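Local coordinates for enterobactin synthetase component F-related protein (Vibrio cholerae serotype O1, PDB 4OXI), which binds glycyl-adenosine-5'-phosphate and probably activates glycine with ATP, in a lipopolysaccharide-modifying pathway that gives resistance to antimicrobial peptides, at residues H271-S276 with A281-V286; V312-L317 with S504-A509; T491-V496 with T518-Q523. One frame throughout, in Å; residues are numbered along the deposited sequence.

Contact 1 of 3, residues H271-S276 with A281-V286; sequences HDIFYS and ACLYVV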
ATOM      1  N   HIS A 271      -5.211   3.482   3.622  1.00 21.86           N
ATOM      2  CA  HIS A 271      -6.323   4.374   3.305  1.00 20.91           C
ATOM      3  C   HIS A 271      -7.664   3.712   3.676  1.00 23.99           C
ATOM      4  O   HIS A 271      -8.445   4.284   4.445  1.00 21.11           O
ATOM      5  CB  HIS A 271      -6.252   4.749   1.828  1.00 19.60           C
ATOM      6  CG  HIS A 271      -7.515   5.329   1.275  1.00 25.54           C
ATOM      7  ND1 HIS A 271      -7.603   6.633   0.835  1.00 25.29           N
ATOM      8  CD2 HIS A 271      -8.728   4.773   1.045  1.00 27.50           C
ATOM      9  CE1 HIS A 271      -8.818   6.858   0.375  1.00 27.18           C
ATOM     10  NE2 HIS A 271      -9.520   5.746   0.483  1.00 26.97           N
ATOM     11  N   ASP A 272      -7.920   2.511   3.149  1.00 20.55           N
ATOM     12  CA  ASP A 272      -9.185   1.808   3.400  1.00 21.12           C
ATOM     13  C   ASP A 272      -9.503   1.775   4.891  1.00 23.12           C
ATOM     14  O   ASP A 272     -10.606   2.144   5.323  1.00 22.24           O
ATOM     15  CB  ASP A 272      -9.131   0.344   2.901  1.00 18.44           C
ATOM     16  CG  ASP A 272      -8.776   0.217   1.408  1.00 27.60           C
ATOM     17  OD1 ASP A 272      -9.096   1.143   0.621  1.00 28.93           O
ATOM     18  OD2 ASP A 272      -8.184  -0.832   1.011  1.00 25.50           O
ATOM     19  N   ILE A 273      -8.523   1.326   5.671  1.00 20.77           N
ATOM     20  CA  ILE A 273      -8.706   1.088   7.104  1.00 20.30           C
ATOM     21  C   ILE A 273      -8.998   2.360   7.896  1.00 23.10           C
ATOM     22  O   ILE A 273      -9.919   2.390   8.712  1.00 24.17           O
ATOM     23  CB  ILE A 273      -7.464   0.386   7.714  1.00 21.74           C
ATOM     24  CG1 ILE A 273      -7.300  -1.018   7.134  1.00 20.97           C
ATOM     25  CG2 ILE A 273      -7.572   0.303   9.216  1.00 18.72           C
ATOM     26  CD1 ILE A 273      -6.087  -1.771   7.693  1.00 20.04           C
ATOM     27  N   PHE A 274      -8.221   3.416   7.674  1.00 21.71           N
ATOM     28  CA  PHE A 274      -8.377   4.603   8.508  1.00 24.02           C
ATOM     29  C   PHE A 274      -9.439   5.568   8.008  1.00 23.95           C
ATOM     30  O   PHE A 274     -10.020   6.311   8.803  1.00 23.25           O
ATOM     31  CB  PHE A 274      -7.020   5.266   8.778  1.00 19.49           C
ATOM     32  CG  PHE A 274      -6.137   4.418   9.635  1.00 24.31           C
ATOM     33  CD1 PHE A 274      -6.335   4.377  11.008  1.00 22.81           C
ATOM     34  CD2 PHE A 274      -5.156   3.614   9.071  1.00 18.02           C
ATOM     35  CE1 PHE A 274      -5.559   3.569  11.805  1.00 24.99           C
ATOM     36  CE2 PHE A 274      -4.370   2.803   9.864  1.00 19.46           C
ATOM     37  CZ  PHE A 274      -4.568   2.778  11.232  1.00 23.55           C
ATOM     38  N   TYR A 275      -9.700   5.529   6.700  1.00 20.73           N
ATOM     39  CA  TYR A 275     -10.826   6.240   6.101  1.00 21.74           C
ATOM     40  C   TYR A 275     -12.117   5.700   6.708  1.00 25.57           C
ATOM     41  O   TYR A 275     -13.008   6.454   7.087  1.00 24.40           O
ATOM     42  CB  TYR A 275     -10.854   5.936   4.617  1.00 24.36           C
ATOM     43  CG  TYR A 275     -11.656   6.861   3.731  1.00 24.26           C
ATOM     44  CD1 TYR A 275     -12.032   8.143   4.141  1.00 29.67           C
ATOM     45  CD2 TYR A 275     -12.008   6.454   2.456  1.00 24.10           C
ATOM     46  CE1 TYR A 275     -12.745   8.990   3.279  1.00 25.09           C
ATOM     47  CE2 TYR A 275     -12.702   7.274   1.606  1.00 27.94           C
ATOM     48  CZ  TYR A 275     -13.075   8.537   2.014  1.00 24.18           C
ATOM     49  OH  TYR A 275     -13.779   9.305   1.117  1.00 27.37           O
ATOM     50  N   SER A 276     -12.228   4.380   6.787  1.00 24.03           N
ATOM     51  CA  SER A 276     -13.427   3.797   7.368  1.00 25.01           C
ATOM     52  C   SER A 276     -13.524   4.155   8.852  1.00 25.17           C
ATOM     53  O   SER A 276     -14.588   4.496   9.358  1.00 24.93           O
ATOM     54  CB  SER A 276     -13.432   2.278   7.188  1.00 21.09           C
ATOM     55  OG  SER A 276     -14.562   1.707   7.842  1.00 25.91           O
ATOM     56  N   ALA A 281     -17.591   4.103   9.647  1.00 23.05           N
ATOM     57  CA  ALA A 281     -18.178   3.250   8.617  1.00 23.93           C
ATOM     58  C   ALA A 281     -17.832   1.784   8.835  1.00 26.17           C
ATOM     59  O   ALA A 281     -17.125   1.453   9.797  1.00 24.02           O
ATOM     60  CB  ALA A 281     -17.723   3.701   7.241  1.00 22.36           C
ATOM     61  N   CYS A 282     -18.324   0.905   7.952  1.00 22.02           N
ATOM     62  CA  CYS A 282     -17.981  -0.513   8.045  1.00 21.30           C
ATOM     63  C   CYS A 282     -17.016  -0.907   6.943  1.00 23.64           C
ATOM     64  O   CYS A 282     -17.261  -0.639   5.751  1.00 21.16           O
ATOM     65  CB  CYS A 282     -19.212  -1.428   8.002  1.00 20.94           C
ATOM     66  SG  CYS A 282     -18.805  -3.185   8.455  1.00 23.43           S
ATOM     67  N   LEU A 283     -15.911  -1.529   7.353  1.00 21.11           N
ATOM     68  CA  LEU A 283     -14.874  -1.969   6.422  1.00 23.18           C
ATOM     69  C   LEU A 283     -15.182  -3.408   5.999  1.00 19.76           C
ATOM     70  O   LEU A 283     -15.400  -4.271   6.849  1.00 21.10           O
ATOM     71  CB  LEU A 283     -13.493  -1.889   7.095  1.00 15.31           C
ATOM     72  CG  LEU A 283     -12.231  -2.142   6.271  1.00 18.20           C
ATOM     73  CD1 LEU A 283     -12.038  -1.067   5.210  1.00 15.02           C
ATOM     74  CD2 LEU A 283     -10.997  -2.211   7.170  1.00 16.64           C
ATOM     75  N   TYR A 284     -15.220  -3.660   4.692  1.00 17.70           N
ATOM     76  CA  TYR A 284     -15.466  -5.008   4.194  1.00 19.06           C
ATOM     77  C   TYR A 284     -14.190  -5.598   3.594  1.00 19.79           C
ATOM     78  O   TYR A 284     -13.709  -5.142   2.554  1.00 17.75           O
ATOM     79  CB  TYR A 284     -16.610  -5.019   3.164  1.00 16.29           C
ATOM     80  CG  TYR A 284     -17.989  -4.908   3.800  1.00 20.69           C
ATOM     81  CD1 TYR A 284     -18.834  -6.012   3.870  1.00 19.65           C
ATOM     82  CD2 TYR A 284     -18.436  -3.700   4.353  1.00 21.67           C
ATOM     83  CE1 TYR A 284     -20.085  -5.923   4.457  1.00 24.18           C
ATOM     84  CE2 TYR A 284     -19.699  -3.600   4.948  1.00 23.60           C
ATOM     85  CZ  TYR A 284     -20.514  -4.717   4.987  1.00 26.89           C
ATOM     86  OH  TYR A 284     -21.762  -4.640   5.567  1.00 37.28           O
ATOM     87  N   VAL A 285     -13.647  -6.614   4.254  1.00 18.77           N
ATOM     88  CA  VAL A 285     -12.419  -7.246   3.774  1.00 18.99           C
ATOM     89  C   VAL A 285     -12.686  -8.164   2.581  1.00 18.25           C
ATOM     90  O   VAL A 285     -13.466  -9.111   2.685  1.00 18.55           O
ATOM     91  CB  VAL A 285     -11.759  -8.050   4.904  1.00 20.73           C
ATOM     92  CG1 VAL A 285     -10.520  -8.796   4.390  1.00 18.00           C
ATOM     93  CG2 VAL A 285     -11.392  -7.099   6.043  1.00 19.53           C
ATOM     94  N   VAL A 286     -12.038  -7.895   1.450  1.00 19.12           N
ATOM     95  CA  VAL A 286     -12.221  -8.729   0.260  1.00 18.29           C
ATOM     96  C   VAL A 286     -11.458 -10.033   0.427  1.00 20.17           C
ATOM     97  O   VAL A 286     -10.231 -10.024   0.518  1.00 23.48           O
ATOM     98  CB  VAL A 286     -11.729  -8.024  -1.007  1.00 21.01           C
ATOM     99  CG1 VAL A 286     -11.839  -8.961  -2.218  1.00 22.25           C
ATOM    100  CG2 VAL A 286     -12.533  -6.740  -1.240  1.00 17.80           C
TER
HETATM  101  O   HOH W   1     -14.122   0.510  10.237  1.00 22.86           O

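Contact 2 of 3, residues V312-L317 with S504-A509; sequences VIELAL and SESGYA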
ATOM      1  N   VAL A 312      -8.430  -3.316 -11.741  1.00 26.68           N
ATOM      2  CA  VAL A 312      -9.702  -3.881 -11.326  1.00 26.41           C
ATOM      3  C   VAL A 312     -10.813  -3.612 -12.350  1.00 30.75           C
ATOM      4  O   VAL A 312     -11.678  -4.461 -12.570  1.00 28.52           O
ATOM      5  CB  VAL A 312     -10.057  -3.386  -9.918  1.00 29.26           C
ATOM      6  CG1 VAL A 312     -11.557  -3.409  -9.675  1.00 28.16           C
ATOM      7  CG2 VAL A 312      -9.314  -4.236  -8.883  1.00 23.81           C
ATOM      8  N   ILE A 313     -10.760  -2.452 -13.005  1.00 28.83           N
ATOM      9  CA  ILE A 313     -11.770  -2.095 -14.003  1.00 31.28           C
ATOM     10  C   ILE A 313     -11.659  -2.993 -15.224  1.00 35.07           C
ATOM     11  O   ILE A 313     -12.669  -3.448 -15.760  1.00 32.65           O
ATOM     12  CB  ILE A 313     -11.633  -0.640 -14.471  1.00 26.83           C
ATOM     13  CG1 ILE A 313     -11.671   0.317 -13.273  1.00 26.25           C
ATOM     14  CG2 ILE A 313     -12.734  -0.302 -15.484  1.00 26.10           C
ATOM     15  CD1 ILE A 313     -11.215   1.752 -13.620  1.00 25.26           C
ATOM     16  N   GLU A 314     -10.431  -3.248 -15.664  1.00 35.44           N
ATOM     17  CA  GLU A 314     -10.218  -4.097 -16.830  1.00 39.73           C
ATOM     18  C   GLU A 314     -10.718  -5.499 -16.559  1.00 39.97           C
ATOM     19  O   GLU A 314     -11.387  -6.111 -17.396  1.00 43.71           O
ATOM     20  CB  GLU A 314      -8.742  -4.143 -17.194  1.00 38.57           C
ATOM     21  CG  GLU A 314      -8.280  -2.925 -17.950  1.00 47.34           C
ATOM     22  CD  GLU A 314      -6.974  -3.173 -18.671  1.00 50.91           C
ATOM     23  OE1 GLU A 314      -6.832  -2.718 -19.832  1.00 55.95           O
ATOM     24  OE2 GLU A 314      -6.096  -3.831 -18.074  1.00 50.40           O
ATOM     25  N   LEU A 315     -10.386  -6.000 -15.377  1.00 36.43           N
ATOM     26  CA  LEU A 315     -10.831  -7.317 -14.947  1.00 36.72           C
ATOM     27  C   LEU A 315     -12.357  -7.419 -14.923  1.00 41.49           C
ATOM     28  O   LEU A 315     -12.932  -8.400 -15.398  1.00 43.20           O
ATOM     29  CB  LEU A 315     -10.264  -7.618 -13.568  1.00 33.74           C
ATOM     30  CG  LEU A 315     -10.729  -8.904 -12.897  1.00 42.04           C
ATOM     31  CD1 LEU A 315     -10.484 -10.114 -13.798  1.00 42.19           C
ATOM     32  CD2 LEU A 315      -9.991  -9.070 -11.586  1.00 39.15           C
ATOM     33  N   ALA A 316     -13.012  -6.406 -14.368  1.00 35.58           N
ATOM     34  CA  ALA A 316     -14.464  -6.417 -14.302  1.00 37.33           C
ATOM     35  C   ALA A 316     -15.070  -6.445 -15.709  1.00 41.49           C
ATOM     36  O   ALA A 316     -16.105  -7.078 -15.924  1.00 39.46           O
ATOM     37  CB  ALA A 316     -14.971  -5.223 -13.513  1.00 32.99           C
ATOM     38  N   LEU A 317     -14.415  -5.768 -16.657  1.00 38.67           N
ATOM     39  CA  LEU A 317     -14.847  -5.759 -18.056  1.00 39.58           C
ATOM     40  C   LEU A 317     -14.643  -7.105 -18.736  1.00 47.18           C
ATOM     41  O   LEU A 317     -15.476  -7.532 -19.546  1.00 49.85           O
ATOM     42  CB  LEU A 317     -14.120  -4.671 -18.846  1.00 37.07           C
ATOM     43  CG  LEU A 317     -14.635  -3.261 -18.574  1.00 40.08           C
ATOM     44  CD1 LEU A 317     -13.732  -2.208 -19.199  1.00 41.67           C
ATOM     45  CD2 LEU A 317     -16.062  -3.125 -19.076  1.00 38.09           C
ATOM     46  N   SER A 504      -2.283  -5.464 -21.364  1.00 44.85           N
ATOM     47  CA  SER A 504      -3.695  -5.300 -21.682  1.00 40.46           C
ATOM     48  C   SER A 504      -3.849  -4.107 -22.629  1.00 45.15           C
ATOM     49  O   SER A 504      -2.866  -3.429 -22.943  1.00 42.90           O
ATOM     50  CB  SER A 504      -4.479  -5.060 -20.401  1.00 35.16           C
ATOM     51  OG  SER A 504      -4.149  -3.797 -19.852  1.00 39.88           O
ATOM     52  N   GLU A 505      -5.074  -3.837 -23.073  1.00 47.58           N
ATOM     53  CA  GLU A 505      -5.307  -2.715 -23.974  1.00 46.00           C
ATOM     54  C   GLU A 505      -4.966  -1.379 -23.321  1.00 50.10           C
ATOM     55  O   GLU A 505      -4.675  -0.400 -24.014  1.00 49.38           O
ATOM     56  CB  GLU A 505      -6.752  -2.699 -24.461  1.00 59.08           C
ATOM     57  CG  GLU A 505      -7.188  -3.974 -25.156  1.00 68.52           C
ATOM     58  CD  GLU A 505      -8.630  -3.905 -25.630  1.00 83.07           C
ATOM     59  OE1 GLU A 505      -9.380  -3.027 -25.142  1.00 78.67           O
ATOM     60  OE2 GLU A 505      -9.010  -4.726 -26.495  1.00 86.70           O
ATOM     61  N   SER A 506      -4.995  -1.335 -21.991  1.00 46.02           N
ATOM     62  CA  SER A 506      -4.651  -0.110 -21.280  1.00 43.82           C
ATOM     63  C   SER A 506      -3.152   0.000 -21.041  1.00 43.36           C
ATOM     64  O   SER A 506      -2.681   0.979 -20.462  1.00 44.92           O
ATOM     65  CB  SER A 506      -5.404  -0.019 -19.951  1.00 48.85           C
ATOM     66  OG  SER A 506      -6.790  -0.279 -20.124  1.00 45.23           O
ATOM     67  N   GLY A 507      -2.404  -1.004 -21.490  1.00 44.86           N
ATOM     68  CA  GLY A 507      -0.967  -1.027 -21.281  1.00 40.86           C
ATOM     69  C   GLY A 507      -0.533  -1.572 -19.926  1.00 40.32           C
ATOM     70  O   GLY A 507       0.630  -1.429 -19.552  1.00 41.20           O
ATOM     71  N   TYR A 508      -1.448  -2.194 -19.185  1.00 36.97           N
ATOM     72  CA  TYR A 508      -1.093  -2.763 -17.884  1.00 35.69           C
ATOM     73  C   TYR A 508      -0.480  -4.148 -18.091  1.00 35.61           C
ATOM     74  O   TYR A 508      -1.026  -4.968 -18.829  1.00 40.45           O
ATOM     75  CB  TYR A 508      -2.318  -2.866 -16.949  1.00 32.68           C
ATOM     76  CG  TYR A 508      -3.103  -1.576 -16.727  1.00 32.26           C
ATOM     77  CD1 TYR A 508      -2.494  -0.325 -16.820  1.00 37.20           C
ATOM     78  CD2 TYR A 508      -4.461  -1.616 -16.425  1.00 34.67           C
ATOM     79  CE1 TYR A 508      -3.222   0.849 -16.618  1.00 35.08           C
ATOM     80  CE2 TYR A 508      -5.197  -0.452 -16.226  1.00 32.56           C
ATOM     81  CZ  TYR A 508      -4.573   0.770 -16.323  1.00 35.98           C
ATOM     82  OH  TYR A 508      -5.298   1.916 -16.122  1.00 36.94           O
ATOM     83  N   ALA A 509       0.659  -4.393 -17.444  1.00 35.79           N
ATOM     84  CA  ALA A 509       1.362  -5.676 -17.513  1.00 36.36           C
ATOM     85  C   ALA A 509       0.917  -6.598 -16.397  1.00 31.44           C
ATOM     86  O   ALA A 509       0.953  -6.219 -15.230  1.00 33.20           O
ATOM     87  CB  ALA A 509       2.875  -5.460 -17.422  1.00 29.91           C
TER

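Contact 3 of 3, residues T491-V496 with T518-Q523; sequences TQAHSV and THTQWQ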
ATOM      1  N   THR A 491      20.902 -17.549 -13.441  1.00 37.01           N
ATOM      2  CA  THR A 491      21.290 -18.110 -14.726  1.00 38.01           C
ATOM      3  C   THR A 491      22.775 -17.996 -15.042  1.00 38.17           C
ATOM      4  O   THR A 491      23.277 -18.738 -15.884  1.00 42.04           O
ATOM      5  CB  THR A 491      20.501 -17.481 -15.880  1.00 38.36           C
ATOM      6  OG1 THR A 491      20.897 -16.114 -16.046  1.00 30.84           O
ATOM      7  CG2 THR A 491      19.003 -17.571 -15.597  1.00 32.76           C
ATOM      8  N   GLN A 492      23.468 -17.067 -14.387  1.00 37.38           N
ATOM      9  CA  GLN A 492      24.875 -16.782 -14.688  1.00 39.89           C
ATOM     10  C   GLN A 492      25.058 -16.310 -16.129  1.00 42.47           C
ATOM     11  O   GLN A 492      26.175 -16.314 -16.654  1.00 43.23           O
ATOM     12  CB  GLN A 492      25.782 -17.996 -14.399  1.00 47.44           C
ATOM     13  CG  GLN A 492      25.956 -18.326 -12.911  1.00 44.94           C
ATOM     14  CD  GLN A 492      26.510 -17.155 -12.121  1.00 50.76           C
ATOM     15  OE1 GLN A 492      27.605 -16.660 -12.405  1.00 50.95           O
ATOM     16  NE2 GLN A 492      25.749 -16.695 -11.129  1.00 46.47           N
ATOM     17  N   ALA A 493      23.960 -15.896 -16.760  1.00 37.61           N
ATOM     18  CA  ALA A 493      23.996 -15.365 -18.120  1.00 39.87           C
ATOM     19  C   ALA A 493      24.778 -14.053 -18.223  1.00 41.83           C
ATOM     20  O   ALA A 493      24.824 -13.266 -17.281  1.00 40.70           O
ATOM     21  CB  ALA A 493      22.574 -15.170 -18.652  1.00 35.45           C
ATOM     22  N   HIS A 494      25.373 -13.815 -19.385  1.00 39.60           N
ATOM     23  CA  HIS A 494      26.105 -12.582 -19.636  1.00 40.48           C
ATOM     24  C   HIS A 494      25.135 -11.446 -19.924  1.00 45.00           C
ATOM     25  O   HIS A 494      25.347 -10.300 -19.526  1.00 44.34           O
ATOM     26  CB  HIS A 494      27.035 -12.758 -20.837  1.00 44.04           C
ATOM     27  CG  HIS A 494      27.833 -11.534 -21.159  1.00 58.12           C
ATOM     28  ND1 HIS A 494      27.425 -10.598 -22.086  1.00 60.73           N
ATOM     29  CD2 HIS A 494      29.008 -11.079 -20.657  1.00 63.41           C
ATOM     30  CE1 HIS A 494      28.316  -9.623 -22.148  1.00 62.90           C
ATOM     31  NE2 HIS A 494      29.286  -9.890 -21.291  1.00 67.66           N
ATOM     32  N   SER A 495      24.065 -11.780 -20.632  1.00 40.07           N
ATOM     33  CA  SER A 495      23.101 -10.795 -21.081  1.00 38.89           C
ATOM     34  C   SER A 495      21.681 -11.215 -20.665  1.00 37.91           C
ATOM     35  O   SER A 495      21.292 -12.381 -20.830  1.00 33.69           O
ATOM     36  CB  SER A 495      23.224 -10.641 -22.598  1.00 33.32           C
ATOM     37  OG  SER A 495      22.210  -9.797 -23.109  1.00 47.62           O
ATOM     38  N   VAL A 496      20.923 -10.276 -20.095  1.00 36.96           N
ATOM     39  CA  VAL A 496      19.581 -10.555 -19.566  1.00 32.27           C
ATOM     40  C   VAL A 496      18.683  -9.333 -19.729  1.00 37.14           C
ATOM     41  O   VAL A 496      19.098  -8.220 -19.414  1.00 35.87           O
ATOM     42  CB  VAL A 496      19.609 -10.871 -18.055  1.00 30.79           C
ATOM     43  CG1 VAL A 496      18.199 -10.950 -17.502  1.00 32.41           C
ATOM     44  CG2 VAL A 496      20.351 -12.150 -17.757  1.00 32.51           C
ATOM     45  N   THR A 518      22.319 -16.885 -25.560  1.00 37.35           N
ATOM     46  CA  THR A 518      22.331 -18.258 -26.063  1.00 34.01           C
ATOM     47  C   THR A 518      23.554 -19.054 -25.595  1.00 34.87           C
ATOM     48  O   THR A 518      23.729 -20.210 -25.992  1.00 36.90           O
ATOM     49  CB  THR A 518      22.295 -18.270 -27.601  1.00 33.68           C
ATOM     50  OG1 THR A 518      23.275 -17.347 -28.100  1.00 32.55           O
ATOM     51  CG2 THR A 518      20.919 -17.855 -28.116  1.00 31.03           C
ATOM     52  N   HIS A 519      24.386 -18.453 -24.747  1.00 30.75           N
ATOM     53  CA  HIS A 519      25.623 -19.106 -24.300  1.00 34.14           C
ATOM     54  C   HIS A 519      25.502 -19.772 -22.943  1.00 38.65           C
ATOM     55  O   HIS A 519      26.424 -20.449 -22.496  1.00 42.14           O
ATOM     56  CB  HIS A 519      26.766 -18.098 -24.237  1.00 31.10           C
ATOM     57  CG  HIS A 519      26.943 -17.335 -25.503  1.00 39.23           C
ATOM     58  ND1 HIS A 519      26.716 -15.976 -25.590  1.00 40.62           N
ATOM     59  CD2 HIS A 519      27.281 -17.745 -26.749  1.00 37.35           C
ATOM     60  CE1 HIS A 519      26.931 -15.580 -26.833  1.00 39.67           C
ATOM     61  NE2 HIS A 519      27.272 -16.632 -27.556  1.00 41.16           N
ATOM     62  N   THR A 520      24.377 -19.562 -22.273  1.00 39.13           N
ATOM     63  CA  THR A 520      24.218 -20.098 -20.937  1.00 39.99           C
ATOM     64  C   THR A 520      23.481 -21.426 -21.033  1.00 41.21           C
ATOM     65  O   THR A 520      22.592 -21.589 -21.874  1.00 43.44           O
ATOM     66  CB  THR A 520      23.494 -19.088 -20.005  1.00 46.84           C
ATOM     67  OG1 THR A 520      23.575 -19.534 -18.643  1.00 53.87           O
ATOM     68  CG2 THR A 520      22.038 -18.925 -20.408  1.00 44.06           C
ATOM     69  N   GLN A 521      23.873 -22.390 -20.204  1.00 38.19           N
ATOM     70  CA  GLN A 521      23.255 -23.709 -20.260  1.00 42.51           C
ATOM     71  C   GLN A 521      21.763 -23.629 -19.963  1.00 40.67           C
ATOM     72  O   GLN A 521      21.363 -23.139 -18.915  1.00 44.37           O
ATOM     73  CB  GLN A 521      23.922 -24.673 -19.283  1.00 45.73           C
ATOM     74  CG  GLN A 521      23.419 -26.100 -19.458  1.00 49.67           C
ATOM     75  CD  GLN A 521      23.838 -27.013 -18.326  1.00 59.77           C
ATOM     76  OE1 GLN A 521      24.720 -26.672 -17.528  1.00 63.14           O
ATOM     77  NE2 GLN A 521      23.202 -28.184 -18.244  1.00 55.05           N
ATOM     78  N   TRP A 522      20.943 -24.111 -20.885  1.00 38.19           N
ATOM     79  CA  TRP A 522      19.495 -23.964 -20.763  1.00 39.39           C
ATOM     80  C   TRP A 522      18.924 -24.875 -19.668  1.00 42.74           C
ATOM     81  O   TRP A 522      18.756 -26.073 -19.876  1.00 40.17           O
ATOM     82  CB  TRP A 522      18.854 -24.257 -22.113  1.00 35.45           C
ATOM     83  CG  TRP A 522      17.380 -24.026 -22.202  1.00 37.35           C
ATOM     84  CD1 TRP A 522      16.396 -24.979 -22.243  1.00 35.46           C
ATOM     85  CD2 TRP A 522      16.719 -22.762 -22.312  1.00 37.74           C
ATOM     86  NE1 TRP A 522      15.161 -24.381 -22.359  1.00 33.34           N
ATOM     87  CE2 TRP A 522      15.332 -23.020 -22.398  1.00 36.73           C
ATOM     88  CE3 TRP A 522      17.162 -21.433 -22.330  1.00 39.10           C
ATOM     89  CZ2 TRP A 522      14.388 -21.995 -22.508  1.00 38.18           C
ATOM     90  CZ3 TRP A 522      16.221 -20.417 -22.437  1.00 38.76           C
ATOM     91  CH2 TRP A 522      14.852 -20.704 -22.525  1.00 35.96           C
ATOM     92  N   GLN A 523      18.644 -24.301 -18.495  1.00 41.56           N
ATOM     93  CA  GLN A 523      18.061 -25.053 -17.384  1.00 38.38           C
ATOM     94  C   GLN A 523      16.886 -24.296 -16.772  1.00 41.56           C
ATOM     95  O   GLN A 523      16.953 -23.887 -15.607  1.00 39.08           O
ATOM     96  CB  GLN A 523      19.105 -25.279 -16.285  1.00 42.07           C
ATOM     97  CG  GLN A 523      20.418 -25.875 -16.748  1.00 49.52           C
ATOM     98  CD  GLN A 523      21.419 -26.004 -15.620  1.00 52.18           C
ATOM     99  OE1 GLN A 523      22.162 -25.063 -15.318  1.00 50.79           O
ATOM    100  NE2 GLN A 523      21.441 -27.171 -14.985  1.00 52.43           N
TER

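Contact 1 of 3, residues H271-S276 with A281-V286
The carbonyl oxygen of Ala281 is held by two donors: a water whose oxygen lies 3.2 Å from Ala281 O, and the hydroxyl of Tyr78. The same water sits 2.7 Å from Ser276 OG, so it bridges the helix to the start of the strand. The contact lies in the beta-alpha-beta unit made by strand 257-260, helix 268-279 and strand 282-285, and it is the return leg, where the chain comes back from the helix to lie parallel to strand 257-260. The axes of 271-276 and 282-285 run nearly antiparallel, at 157°, and come within 8.2 Å.

A direct backbone bond, from Ala281 N to Ser276 O at 3.0 Å, links the last part of the helix to the residue before the strand. Serine suits this spot because it is small and its hydroxyl can reach the water; with OG anti to the backbone N (chi1 176°), the group is directed at the strand, and OG comes 3.8 Å from Leu283 CB. The small side chain of Ala281 packs its CB against the same hydroxyl.

Leu283 carries its CG trans to the amide nitrogen (chi1 -173°), which lifts the two methyls off the sheet and under the helix, while neighbouring Cys282 points away from it. Asp272 meets the strand through its backbone and CB; its OD2 is bonded to Gln260 NE2 of strand 257-260. The branched end of Leu283 spans two successive helix residues: CD1 rests on the backbone of Asp272, 3.5 Å from its O, and CD2 meets the side chain of Ile273, 3.9 Å from CG1.

Contact 2 of 3, residues V312-L317 with S504-A509
Hydrogen bonds from Ser504 and Ser506 to the carboxylate of Glu314 make up most of this contact. It joins helix 311-318, in the large N-terminal part of the adenylation domain, to a type I beta turn from Ser504 to Gly507 in the small C-terminal part. Members of this family rotate these parts against each other, so the pairing is probably particular to the present orientation.

Glu314 reaches out with its chain extended beyond CG (chi2 -162°). Its OE2 takes the hydroxyl of Ser504 through the syn lone pair, OG to OE2 2.6 Å. Glu314 OE1 accepts twice from Ser506: from OG at 2.5 Å, very short, so its exact length should not be pressed, and from the backbone N at 3.2 Å, on the syn side but 19° out of the carboxylate plane.

Bonds inside the loop hold the serines in place. Ser504 OG also accepts from Tyr508 N at 3.2 Å, and Gly507 N closes the turn on Ser504 O. Glycine fits the positive phi of 84° there.

Glu314 OE2 also comes close to Tyr508 CD2, at 3.2 Å and obliquely to the ring, whose phenol is bonded to Ala339 O. Among apolar contacts, Ser506 CB stands over the centre of that ring, and Leu344 touches both Glu314 and Ser506.

Three donors around one glutamate would favour its ionised form.

Contact 3 of 3, residues T491-V496 with T518-Q523
Thr520 reaches across to the end of a helix, where its OG1 donates to Thr491 O at 2.9 Å. The hydroxyl approaches Thr491 O at a C=O...OG1 angle of 150°, 28° out of the carbonyl plane. It is placed for this by being swung opposite the backbone nitrogen of Thr520 (chi1 -169°). The other branch of the threonine turns to the apolar side: Thr520 CG2 meets Ala493 CB at 4.2 Å, so a beta-branched hydroxyl residue serves both needs.

Thr491 closes helix 480-491, and Gln492 leaves helical geometry with a positive phi. There Thr491 makes an ST turn, its OG1 accepting from Ala493 N at 3.2 Å, and beyond this turn Ala493 lies beside Thr520. The same OG1 is bonded to Val487 O, one turn back in the helix, while Gln492 NE2 folds back to Arg489 O.

Farther out, Asp517 ties the two loops together: OD1 takes the backbone N of His519, just ahead of Thr520, and OD2 takes that of Ser495. Trp527 of helix 524-531 packs against both Thr491 and Thr520, and its ring meets that of Trp522 edge-to-face.

Contact 1 closes before contact 2 opens along the chain, whereas contacts 2 and 3 interlock: 491-496 precedes 504-509, and 518-523 follows it. Contacts 1 and 2 have centres about 24 Å apart, contacts 2 and 3 about 33 Å, and contacts 1 and 3 about 47 Å, lying on opposite sides of the chain's centre. Contacts 1 and 3 each lie inside one part of the adenylation domain, N-terminal and C-terminal respectively; contact 2 crosses between the parts and so would depend on their relative orientation. Strands 496-500 and 512-516 link the loops of contact 3 to that of contact 2, whose Tyr508 side chain lies about 8 Å from the bound glycyl-adenylate.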